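PDB 5IMY: vaginolysin from Gardnerella vaginalis, which binds the human receptor CD59 and, as a cholesterol-dependent cytolysin, probably lyses host cells by forming pores in cholesterol-containing membranes. Local coordinates for residues 84-89 with 104-108; 38-42 with 97-102. All blocks are in the same frame, centred on the assembly; numbering follows the deposited sequence.

Overall arrangement
From the N terminus, the chain first passes 38-42, which enters the short strand 41-43 beside the start of the long strand 363-389. It then runs through strands 51-57 and 62-76, turns at 84-89, and reaches 97-102, where contact 2 closes a loop of 54 residues. Only then does 104-108 return to 84-89, so contact 1 closes a 14-residue loop holding strand 94-96 and helix 99-102. The two closures therefore cross, with centres about 14 Å apart. They meet at the C-terminal end of helix 99-102, where Met105 N lies 2.9 Å from Asn100 O, probably hydrogen-bonded. Contact 2 joins the two large sheets, while contact 1 ties together two connections of the antiparallel one.

Contact 1: 84-89 with 104-108; sequences ANDDRV and NMPSL
A helix that ends in a Schellman motif can hand its chain straight on to a neighbouring turn, and this pair of connections in the cytolysin is an example. The turn is 84-89: Asp86 and Asp87 have helical backbone angles, and Arg88 N donates to Asn85 O at 2.9 Å. From Met105 onward the second segment is extended, running in the same sense as the turn, with CA separations of 5.5 Å for Asn85-Met105 and 6.6 Å for Arg88-Leu108. Asn104 leaves helix 99-102 with positive phi (69/27), and its O accepts the one hydrogen bond across the pair, from ND2 of Asn85 (p rotamer, chi1 66°) at 3.1 Å and 167°. Beyond the pair, Asn85 OD1 is held by Thr82 N, while Asn104 OD1 is hydrogen-bonded to Tyr350 OH and its ND2 to Ser80 O, on the paired strands 347-354 and 79-80 of the antiparallel sheet. Met105, in an m,m,m rotamer, curls its thioether over the start of the turn: SD lies 3.5 Å from Ala84 CB, and CE lies 3.3 Å from both Ala84 O and Arg88 NH1. Pro106 rests its ring against Asn85 and Val89, with CD 4.2 Å from Asn85 CB and CG 4.5 Å from Val89 CG2. Its O is 3.2 Å from Arg88 NE, but the angle is too poor for a hydrogen bond. Ser107 points its CA-to-CB bond away. Leu108 (m,t) closes the row, its CG 4.1 Å from Arg88 CB and its CD2 3.7 Å from Arg88 O.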
ATOM      1  N   ALA A  84      15.603 -41.283  10.139  1.00 51.32           N
ATOM      2  CA  ALA A  84      15.749 -41.266  11.588  1.00 43.90           C
ATOM      3  C   ALA A  84      14.606 -41.979  12.299  1.00 43.95           C
ATOM      4  O   ALA A  84      14.827 -42.584  13.355  1.00 53.15           O
ATOM      5  CB  ALA A  84      15.844 -39.823  12.088  1.00 37.52           C
ATOM      6  N   ASN A  85      13.390 -41.925  11.753  1.00 46.23           N
ATOM      7  CA  ASN A  85      12.233 -42.513  12.411  1.00 44.11           C
ATOM      8  C   ASN A  85      11.706 -43.765  11.722  1.00 49.15           C
ATOM      9  O   ASN A  85      10.784 -44.395  12.253  1.00 48.17           O
ATOM     10  CB  ASN A  85      11.097 -41.478  12.520  1.00 39.51           C
ATOM     11  CG  ASN A  85      10.530 -41.069  11.168  1.00 42.41           C
ATOM     12  OD1 ASN A  85      10.497 -41.856  10.222  1.00 42.68           O
ATOM     13  ND2 ASN A  85      10.078 -39.825  11.076  1.00 39.53           N
ATOM     14  N   ASP A  86      12.263 -44.146  10.570  1.00 47.49           N
ATOM     15  CA  ASP A  86      11.793 -45.342   9.880  1.00 47.41           C
ATOM     16  C   ASP A  86      11.830 -46.564  10.789  1.00 47.46           C
ATOM     17  O   ASP A  86      11.044 -47.499  10.603  1.00 41.93           O
ATOM     18  CB  ASP A  86      12.639 -45.589   8.627  1.00 43.06           C
ATOM     19  CG  ASP A  86      12.049 -46.653   7.723  1.00 49.88           C
ATOM     20  OD1 ASP A  86      10.807 -46.734   7.627  1.00 52.76           O
ATOM     21  OD2 ASP A  86      12.828 -47.409   7.102  1.00 56.55           O
ATOM     22  N   ASP A  87      12.728 -46.571  11.778  1.00 53.13           N
ATOM     23  CA  ASP A  87      12.821 -47.701  12.698  1.00 52.40           C
ATOM     24  C   ASP A  87      11.521 -47.923  13.459  1.00 49.29           C
ATOM     25  O   ASP A  87      11.165 -49.070  13.755  1.00 44.58           O
ATOM     26  CB  ASP A  87      13.963 -47.478  13.690  1.00 60.49           C
ATOM     27  CG  ASP A  87      15.311 -47.897  13.137  1.00 73.42           C
ATOM     28  OD1 ASP A  87      15.377 -48.937  12.449  1.00 75.68           O
ATOM     29  OD2 ASP A  87      16.305 -47.186  13.395  1.00 88.40           O
ATOM     30  N   ARG A  88      10.801 -46.851  13.783  1.00 50.78           N
ATOM     31  CA  ARG A  88       9.642 -46.930  14.663  1.00 48.75           C
ATOM     32  C   ARG A  88       8.336 -46.600  13.955  1.00 42.12           C
ATOM     33  O   ARG A  88       7.310 -46.429  14.622  1.00 42.99           O
ATOM     34  CB  ARG A  88       9.828 -45.991  15.854  1.00 50.98           C
ATOM     35  CG  ARG A  88      11.141 -46.199  16.590  1.00 54.53           C
ATOM     36  CD  ARG A  88      12.023 -44.961  16.590  1.00 61.52           C
ATOM     37  NE  ARG A  88      12.424 -44.616  17.949  1.00 77.83           N
ATOM     38  CZ  ARG A  88      13.531 -43.954  18.266  1.00 82.60           C
ATOM     39  NH1 ARG A  88      14.381 -43.564  17.323  1.00 79.22           N
ATOM     40  NH2 ARG A  88      13.795 -43.690  19.539  1.00 77.52           N
ATOM     41  N   VAL A  89       8.344 -46.502  12.631  1.00 40.33           N
ATOM     42  CA  VAL A  89       7.152 -46.171  11.862  1.00 35.98           C
ATOM     43  C   VAL A  89       6.775 -47.400  11.053  1.00 31.44           C
ATOM     44  O   VAL A  89       7.467 -47.767  10.095  1.00 34.42           O
ATOM     45  CB  VAL A  89       7.373 -44.952  10.957  1.00 33.20           C
ATOM     46  CG1 VAL A  89       6.149 -44.707  10.079  1.00 37.78           C
ATOM     47  CG2 VAL A  89       7.672 -43.728  11.801  1.00 31.75           C
ATOM     48  N   ASN A 104       8.609 -35.670  15.383  1.00 41.33           N
ATOM     49  CA  ASN A 104       8.733 -36.663  14.320  1.00 36.93           C
ATOM     50  C   ASN A 104       9.770 -37.731  14.652  1.00 39.06           C
ATOM     51  O   ASN A 104      10.366 -38.331  13.754  1.00 43.64           O
ATOM     52  CB  ASN A 104       9.064 -36.004  12.977  1.00 41.43           C
ATOM     53  CG  ASN A 104       8.412 -36.712  11.802  1.00 38.07           C
ATOM     54  OD1 ASN A 104       7.400 -37.395  11.958  1.00 36.24           O
ATOM     55  ND2 ASN A 104       8.988 -36.549  10.618  1.00 43.61           N
ATOM     56  N   MET A 105       9.993 -37.978  15.941  1.00 38.42           N
ATOM     57  CA  MET A 105      10.862 -39.058  16.410  1.00 41.07           C
ATOM     58  C   MET A 105      10.109 -39.891  17.438  1.00 40.94           C
ATOM     59  O   MET A 105      10.540 -40.032  18.587  1.00 42.51           O
ATOM     60  CB  MET A 105      12.155 -38.496  17.000  1.00 40.42           C
ATOM     61  CG  MET A 105      13.148 -38.003  15.963  1.00 43.63           C
ATOM     62  SD  MET A 105      13.658 -39.293  14.809  1.00 54.95           S
ATOM     63  CE  MET A 105      14.303 -40.536  15.929  1.00 58.12           C
ATOM     64  N   PRO A 106       8.976 -40.473  17.051  1.00 35.73           N
ATOM     65  CA  PRO A 106       8.138 -41.165  18.031  1.00 38.57           C
ATOM     66  C   PRO A 106       8.854 -42.361  18.638  1.00 39.26           C
ATOM     67  O   PRO A 106       9.652 -43.037  17.985  1.00 38.69           O
ATOM     68  CB  PRO A 106       6.917 -41.596  17.212  1.00 35.82           C
ATOM     69  CG  PRO A 106       7.425 -41.710  15.815  1.00 32.64           C
ATOM     70  CD  PRO A 106       8.478 -40.647  15.674  1.00 36.19           C
ATOM     71  N   SER A 107       8.563 -42.608  19.911  1.00 34.65           N
ATOM     72  CA  SER A 107       9.068 -43.770  20.625  1.00 38.86           C
ATOM     73  C   SER A 107       7.936 -44.767  20.821  1.00 35.35           C
ATOM     74  O   SER A 107       6.797 -44.381  21.105  1.00 33.10           O
ATOM     75  CB  SER A 107       9.660 -43.375  21.980  1.00 43.09           C
ATOM     76  OG  SER A 107       8.685 -42.760  22.804  1.00 53.24           O
ATOM     77  N   LEU A 108       8.254 -46.047  20.663  1.00 35.37           N
ATOM     78  CA  LEU A 108       7.244 -47.086  20.763  1.00 36.18           C
ATOM     79  C   LEU A 108       6.787 -47.257  22.209  1.00 39.37           C
ATOM     80  O   LEU A 108       7.487 -46.904  23.162  1.00 39.29           O
ATOM     81  CB  LEU A 108       7.787 -48.413  20.237  1.00 36.14           C
ATOM     82  CG  LEU A 108       8.264 -48.406  18.785  1.00 40.59           C
ATOM     83  CD1 LEU A 108       9.096 -49.643  18.489  1.00 46.44           C
ATOM     84  CD2 LEU A 108       7.078 -48.323  17.840  1.00 40.51           C
TER

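Contact 2: 38-42 with 97-102; sequences NILAR and ADKNLM
Residues 38-40 form a bend with negative phi throughout, closing on Leu40 at -121/26, after which Ala41 and Arg42 become extended and enter a strand that lies parallel to the start of 363-389. Opposite them, 97-102 leaves strand 94-96 of the large antiparallel sheet through Ala97 and Asp98 and winds into the single-turn helix 99-102, so the contact sets the edge of the mixed sheet containing 363-389 against a short N-capped helix that follows the antiparallel one. Asp98 is the N-cap: its OD1 and OD2 accept weak hydrogen bonds from Leu101 N (3.4 Å) and Asn100 N (3.5 Å), and Met102 N donates to Asp98 O at 3.3 Å. The closest CA pair is Leu40-Met102, 6.3 Å apart.

No hydrogen bond crosses the gap; the helical turn is seated by van der Waals contact, of side chains with each other and with backbone. Leu40 (m,t) is the hub of the apolar contacts. Its CD2 meets Ala97 CB at 3.7 Å, and lies 3.9 Å from both Leu101 CD2 and Met102 CG; Leu363 of the long strand also touches this side chain. Ile39 flanks it, with CG1 3.9 Å from Ala97 O. Arg42 extends alongside the helix end with NE 3.9 Å from Met102 O, too far for a hydrogen bond, while its NH2 donates to Lys181 O. Finally, Met102, in an m,t,m rotamer, lays its sulfur along the opposing backbone: SD is 3.4 Å from Leu40 C and 3.3 Å from Ala41 O.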
ATOM      1  N   ASN A  38      -4.584 -29.438  21.747  1.00 55.74           N
ATOM      2  CA  ASN A  38      -3.401 -28.944  22.442  1.00 63.70           C
ATOM      3  C   ASN A  38      -2.464 -30.063  22.875  1.00 54.50           C
ATOM      4  O   ASN A  38      -1.319 -29.776  23.243  1.00 49.08           O
ATOM      5  CB  ASN A  38      -3.808 -28.112  23.660  1.00 67.10           C
ATOM      6  CG  ASN A  38      -4.196 -26.693  23.290  1.00 72.11           C
ATOM      7  OD1 ASN A  38      -3.350 -25.800  23.243  1.00 71.65           O
ATOM      8  ND2 ASN A  38      -5.478 -26.480  23.018  1.00 68.93           N
ATOM      9  N   ILE A  39      -2.911 -31.320  22.838  1.00 54.53           N
ATOM     10  CA  ILE A  39      -2.040 -32.414  23.251  1.00 47.97           C
ATOM     11  C   ILE A  39      -0.909 -32.609  22.250  1.00 40.36           C
ATOM     12  O   ILE A  39       0.180 -33.066  22.618  1.00 41.14           O
ATOM     13  CB  ILE A  39      -2.860 -33.707  23.442  1.00 46.83           C
ATOM     14  CG1 ILE A  39      -2.044 -34.756  24.202  1.00 42.06           C
ATOM     15  CG2 ILE A  39      -3.308 -34.279  22.099  1.00 46.63           C
ATOM     16  CD1 ILE A  39      -1.782 -34.399  25.653  1.00 43.33           C
ATOM     17  N   LEU A  40      -1.139 -32.272  20.980  1.00 42.07           N
ATOM     18  CA  LEU A  40      -0.149 -32.449  19.924  1.00 40.48           C
ATOM     19  C   LEU A  40       0.188 -31.126  19.242  1.00 40.05           C
ATOM     20  O   LEU A  40       0.600 -31.108  18.080  1.00 45.94           O
ATOM     21  CB  LEU A  40      -0.641 -33.468  18.896  1.00 38.77           C
ATOM     22  CG  LEU A  40      -0.580 -34.941  19.309  1.00 37.98           C
ATOM     23  CD1 LEU A  40      -1.323 -35.804  18.302  1.00 39.88           C
ATOM     24  CD2 LEU A  40       0.861 -35.405  19.449  1.00 40.12           C
ATOM     25  N   ALA A  41       0.028 -30.013  19.951  1.00 46.30           N
ATOM     26  CA  ALA A  41       0.327 -28.700  19.396  1.00 48.18           C
ATOM     27  C   ALA A  41       1.749 -28.281  19.745  1.00 46.57           C
ATOM     28  O   ALA A  41       2.223 -28.511  20.862  1.00 46.68           O
ATOM     29  CB  ALA A  41      -0.666 -27.658  19.914  1.00 53.77           C
ATOM     30  N   ARG A  42       2.424 -27.666  18.778  1.00 56.51           N
ATOM     31  CA  ARG A  42       3.779 -27.163  18.941  1.00 54.41           C
ATOM     32  C   ARG A  42       3.776 -25.651  18.749  1.00 60.91           C
ATOM     33  O   ARG A  42       2.967 -25.109  17.992  1.00 62.30           O
ATOM     34  CB  ARG A  42       4.736 -27.835  17.939  1.00 55.61           C
ATOM     35  CG  ARG A  42       6.150 -27.268  17.912  1.00 67.66           C
ATOM     36  CD  ARG A  42       7.134 -28.251  17.275  1.00 63.44           C
ATOM     37  NE  ARG A  42       6.715 -28.695  15.944  1.00 59.66           N
ATOM     38  CZ  ARG A  42       7.150 -28.179  14.794  1.00 60.13           C
ATOM     39  NH1 ARG A  42       8.027 -27.183  14.781  1.00 53.94           N
ATOM     40  NH2 ARG A  42       6.702 -28.667  13.644  1.00 45.82           N
ATOM     41  N   ALA A  97       1.194 -39.738  22.306  1.00 39.05           N
ATOM     42  CA  ALA A  97       1.006 -38.402  21.748  1.00 31.87           C
ATOM     43  C   ALA A  97       1.759 -37.427  22.648  1.00 37.51           C
ATOM     44  O   ALA A  97       1.187 -36.725  23.485  1.00 39.17           O
ATOM     45  CB  ALA A  97      -0.475 -38.059  21.646  1.00 34.87           C
ATOM     46  N   ASP A  98       3.075 -37.398  22.473  1.00 35.29           N
ATOM     47  CA  ASP A  98       3.962 -36.673  23.376  1.00 43.01           C
ATOM     48  C   ASP A  98       4.871 -35.760  22.556  1.00 37.89           C
ATOM     49  O   ASP A  98       4.616 -35.459  21.383  1.00 35.01           O
ATOM     50  CB  ASP A  98       4.761 -37.659  24.238  1.00 39.46           C
ATOM     51  CG  ASP A  98       5.826 -38.391  23.447  1.00 49.29           C
ATOM     52  OD1 ASP A  98       5.568 -38.733  22.273  1.00 45.87           O
ATOM     53  OD2 ASP A  98       6.925 -38.619  23.994  1.00 61.43           O
ATOM     54  N   LYS A  99       5.964 -35.311  23.180  1.00 41.12           N
ATOM     55  CA  LYS A  99       6.881 -34.389  22.516  1.00 41.42           C
ATOM     56  C   LYS A  99       7.653 -35.080  21.399  1.00 41.82           C
ATOM     57  O   LYS A  99       7.937 -34.467  20.364  1.00 45.37           O
ATOM     58  CB  LYS A  99       7.848 -33.788  23.535  1.00 38.53           C
ATOM     59  CG  LYS A  99       8.571 -32.547  23.042  1.00 44.32           C
ATOM     60  CD  LYS A  99       9.882 -32.332  23.781  1.00 45.46           C
ATOM     61  CE  LYS A  99      10.559 -31.037  23.360  1.00 64.94           C
ATOM     62  NZ  LYS A  99      11.460 -31.211  22.182  1.00 74.62           N
ATOM     63  N   ASN A 100       8.008 -36.351  21.592  1.00 41.08           N
ATOM     64  CA  ASN A 100       8.763 -37.070  20.573  1.00 39.23           C
ATOM     65  C   ASN A 100       7.984 -37.147  19.267  1.00 39.82           C
ATOM     66  O   ASN A 100       8.523 -36.863  18.190  1.00 40.39           O
ATOM     67  CB  ASN A 100       9.117 -38.470  21.075  1.00 45.14           C
ATOM     68  CG  ASN A 100      10.241 -38.458  22.094  1.00 51.77           C
ATOM     69  OD1 ASN A 100      11.119 -37.595  22.057  1.00 52.55           O
ATOM     70  ND2 ASN A 100      10.219 -39.420  23.008  1.00 52.56           N
ATOM     71  N   LEU A 101       6.707 -37.531  19.340  1.00 39.15           N
ATOM     72  CA  LEU A 101       5.885 -37.582  18.136  1.00 38.74           C
ATOM     73  C   LEU A 101       5.805 -36.213  17.475  1.00 34.89           C
ATOM     74  O   LEU A 101       5.888 -36.102  16.246  1.00 43.22           O
ATOM     75  CB  LEU A 101       4.486 -38.098  18.475  1.00 27.15           C
ATOM     76  CG  LEU A 101       3.485 -38.151  17.316  1.00 32.61           C
ATOM     77  CD1 LEU A 101       4.018 -38.980  16.154  1.00 27.95           C
ATOM     78  CD2 LEU A 101       2.159 -38.709  17.796  1.00 35.91           C
ATOM     79  N   MET A 102       5.651 -35.155  18.275  1.00 34.00           N
ATOM     80  CA  MET A 102       5.598 -33.808  17.720  1.00 38.50           C
ATOM     81  C   MET A 102       6.899 -33.439  17.024  1.00 41.93           C
ATOM     82  O   MET A 102       6.894 -32.632  16.088  1.00 43.08           O
ATOM     83  CB  MET A 102       5.279 -32.800  18.825  1.00 34.54           C
ATOM     84  CG  MET A 102       3.852 -32.901  19.339  1.00 40.16           C
ATOM     85  SD  MET A 102       3.361 -31.525  20.396  1.00 50.95           S
ATOM     86  CE  MET A 102       4.254 -31.899  21.902  1.00 45.61           C
TER